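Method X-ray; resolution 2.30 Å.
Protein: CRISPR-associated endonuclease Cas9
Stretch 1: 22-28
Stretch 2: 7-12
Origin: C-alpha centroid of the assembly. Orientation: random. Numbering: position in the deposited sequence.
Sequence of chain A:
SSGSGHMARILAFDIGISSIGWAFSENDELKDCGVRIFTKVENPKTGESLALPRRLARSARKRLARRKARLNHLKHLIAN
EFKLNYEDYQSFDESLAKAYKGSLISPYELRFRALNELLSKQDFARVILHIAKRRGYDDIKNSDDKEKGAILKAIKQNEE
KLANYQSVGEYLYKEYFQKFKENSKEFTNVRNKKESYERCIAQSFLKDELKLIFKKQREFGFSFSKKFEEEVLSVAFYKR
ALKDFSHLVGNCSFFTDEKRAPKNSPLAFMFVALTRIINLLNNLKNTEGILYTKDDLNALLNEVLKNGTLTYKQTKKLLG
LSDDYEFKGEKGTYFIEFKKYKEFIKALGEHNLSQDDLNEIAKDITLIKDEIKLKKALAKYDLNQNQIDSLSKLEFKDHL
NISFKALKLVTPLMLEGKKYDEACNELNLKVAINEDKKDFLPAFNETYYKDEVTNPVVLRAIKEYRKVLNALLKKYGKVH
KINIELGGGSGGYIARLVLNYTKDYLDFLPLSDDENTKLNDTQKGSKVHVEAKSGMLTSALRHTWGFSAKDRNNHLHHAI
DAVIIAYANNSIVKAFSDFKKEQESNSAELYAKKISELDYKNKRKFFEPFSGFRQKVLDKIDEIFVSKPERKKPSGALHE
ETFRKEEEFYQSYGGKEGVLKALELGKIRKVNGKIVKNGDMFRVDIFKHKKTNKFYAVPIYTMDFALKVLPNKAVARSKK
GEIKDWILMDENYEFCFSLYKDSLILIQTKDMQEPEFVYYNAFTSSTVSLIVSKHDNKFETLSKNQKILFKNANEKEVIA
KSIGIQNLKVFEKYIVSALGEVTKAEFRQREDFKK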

# COMPACT_ATOMS: atom_id res chain seq x y z
N TRP A 22 -27.20 -4.69 7.41
CA TRP A 22 -28.22 -3.85 6.79
C TRP A 22 -29.60 -4.32 7.21
O TRP A 22 -29.85 -5.51 7.39
CB TRP A 22 -28.10 -3.86 5.26
CG TRP A 22 -28.23 -5.22 4.65
CD1 TRP A 22 -27.22 -6.09 4.37
CD2 TRP A 22 -29.44 -5.87 4.24
NE1 TRP A 22 -27.72 -7.24 3.80
CE2 TRP A 22 -29.08 -7.13 3.71
CE3 TRP A 22 -30.79 -5.50 4.26
CZ2 TRP A 22 -30.03 -8.02 3.22
CZ3 TRP A 22 -31.73 -6.39 3.77
CH2 TRP A 22 -31.34 -7.64 3.25
N ALA A 23 -30.51 -3.35 7.35
CA ALA A 23 -31.90 -3.61 7.69
C ALA A 23 -32.79 -2.68 6.88
O ALA A 23 -32.40 -1.56 6.55
CB ALA A 23 -32.15 -3.41 9.19
N PHE A 24 -33.99 -3.16 6.56
CA PHE A 24 -34.95 -2.42 5.76
C PHE A 24 -36.28 -2.37 6.51
O PHE A 24 -36.88 -3.41 6.78
CB PHE A 24 -35.12 -3.05 4.38
CG PHE A 24 -36.25 -2.45 3.57
CD1 PHE A 24 -36.42 -1.08 3.50
CD2 PHE A 24 -37.12 -3.27 2.87
CE1 PHE A 24 -37.45 -0.54 2.75
CE2 PHE A 24 -38.14 -2.73 2.12
CZ PHE A 24 -38.31 -1.36 2.06
N SER A 25 -36.72 -1.16 6.83
CA SER A 25 -37.97 -0.94 7.55
C SER A 25 -38.93 -0.12 6.70
O SER A 25 -38.51 0.66 5.84
CB SER A 25 -37.72 -0.23 8.89
OG SER A 25 -38.92 -0.09 9.62
N GLU A 26 -40.22 -0.30 6.96
CA GLU A 26 -41.26 0.46 6.28
C GLU A 26 -42.51 0.42 7.15
O GLU A 26 -42.92 -0.66 7.60
CB GLU A 26 -41.56 -0.12 4.89
CG GLU A 26 -42.69 0.60 4.17
CD GLU A 26 -42.97 0.03 2.79
OE1 GLU A 26 -42.77 -1.19 2.59
OE2 GLU A 26 -43.38 0.80 1.90
N ASN A 27 -43.10 1.59 7.39
CA ASN A 27 -44.27 1.72 8.27
C ASN A 27 -43.96 1.16 9.66
O ASN A 27 -44.79 0.49 10.28
CB ASN A 27 -45.50 1.03 7.67
CG ASN A 27 -46.04 1.77 6.47
OD1 ASN A 27 -46.39 2.95 6.56
ND2 ASN A 27 -46.11 1.09 5.33
N ASP A 28 -42.75 1.43 10.15
CA ASP A 28 -42.26 0.95 11.44
C ASP A 28 -42.19 -0.58 11.50
O ASP A 28 -42.12 -1.15 12.59
CB ASP A 28 -43.11 1.49 12.59
CG ASP A 28 -42.27 1.94 13.77
OD1 ASP A 28 -41.02 1.92 13.67
OD2 ASP A 28 -42.86 2.32 14.81
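Stretch 2 7-12: MARILA

The packing of residues 7-12 of Cas9 against residues 22-28 is a compact example of antiparallel β-pairing, in which a backbone hydrogen-bond ladder sets the register and a salt bridge and a backbone-to-side-chain hydrogen bond extend the union beyond the regular sheet. Strand 10-12 runs against strand 22-26 with an angle of 165° between their N-to-C directions, and the strand axes approach to 4.8 Å. Ile 10, Leu 11 and Ala 12 have extended backbones, with phi/psi of -132/135, -114/124 and -117/143.

Antiparallel strands alternate between hydrogen-bonded and non-hydrogen-bonded pairs, and three successive pairs illustrate the rule. Ala 12 faces Ala 23 in a hydrogen-bonded pair, CA to CA 5.3 Å: Ala 12 N donates to Ala 23 O, and Ala 23 N to Ala 12 O, each at 3.0 Å. Ile 10 and Ser 25 form the next such pair, CA to CA 5.1 Å, with Ile 10 N to Ser 25 O and Ser 25 N to Ile 10 O both at 2.9 Å. Between them, Leu 11 sits opposite Phe 24 without a backbone hydrogen bond, their CA atoms 4.8 Å apart. The same carbonyls also receive CA-H...O contacts, such as Leu 11 CA to Ala 23 O at 3.4 Å and Arg 9 CA to Ser 25 O at 3.2 Å.

The pleat sorts the side chains. Ala 12, Ile 10, Ala 23 and Ser 25 share one face, whereas Leu 11 and Phe 24 share the other. There the m, t rotamer of Leu 11 brings its CD2 within 3.5 Å of Phe 24 CD1, an apolar contact across the non-hydrogen-bonded pair.

Before the strand begins, side chains take a larger part. Arg 9 leaves its CA sideways, but the end of its side chain comes nearer to stretch 1, where NH1 lies 2.7 Å from Glu 26 OE2. This is a salt bridge whose hydrogen bond is weak, its angle at the hydrogen being only 136°. The carboxylate oxygen meets the guanidinium at its edge, while Phe 24 CZ lies over one face of the group, 3.9 Å from Arg 9 NH2. Ala 8 contributes its carbonyl, with Glu 26 CA 3.3 Å from Ala 8 O in a further CA-H...O contact. Finally, where stretch 1 has left its strand, Met 7 N donates to Asn 27 OD1 at 2.7 Å, so a side-chain acceptor continues the association beyond the backbone ladder.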

# COMPACT_ATOMS: atom_id res chain seq x y z
N MET A 7 -45.79 4.89 4.85
CA MET A 7 -44.65 4.23 4.22
C MET A 7 -43.35 4.94 4.56
O MET A 7 -42.72 5.55 3.69
CB MET A 7 -44.84 4.17 2.70
N ALA A 8 -42.94 4.87 5.82
CA ALA A 8 -41.68 5.44 6.28
C ALA A 8 -40.58 4.41 6.03
O ALA A 8 -40.28 3.57 6.88
CB ALA A 8 -41.76 5.84 7.75
N ARG A 9 -39.98 4.49 4.85
CA ARG A 9 -39.00 3.50 4.41
C ARG A 9 -37.60 3.93 4.82
O ARG A 9 -37.15 5.03 4.50
CB ARG A 9 -39.09 3.33 2.89
CG ARG A 9 -40.50 3.03 2.41
CD ARG A 9 -40.70 3.36 0.94
NE ARG A 9 -39.87 2.54 0.06
CZ ARG A 9 -40.17 1.30 -0.30
NH1 ARG A 9 -41.28 0.72 0.14
NH2 ARG A 9 -39.37 0.63 -1.11
N ILE A 10 -36.91 3.05 5.55
CA ILE A 10 -35.60 3.35 6.12
C ILE A 10 -34.65 2.21 5.81
O ILE A 10 -35.01 1.03 5.97
CB ILE A 10 -35.69 3.58 7.65
CG1 ILE A 10 -36.84 4.52 8.00
CG2 ILE A 10 -34.37 4.13 8.18
CD1 ILE A 10 -37.07 4.68 9.49
N LEU A 11 -33.44 2.55 5.39
CA LEU A 11 -32.34 1.60 5.23
C LEU A 11 -31.25 1.96 6.23
O LEU A 11 -30.77 3.10 6.24
CB LEU A 11 -31.78 1.62 3.80
CG LEU A 11 -32.67 1.12 2.67
CD1 LEU A 11 -31.98 1.31 1.33
CD2 LEU A 11 -33.03 -0.35 2.88
N ALA A 12 -30.87 1.01 7.07
CA ALA A 12 -29.85 1.23 8.08
C ALA A 12 -28.66 0.32 7.82
O ALA A 12 -28.83 -0.83 7.40
CB ALA A 12 -30.40 0.98 9.49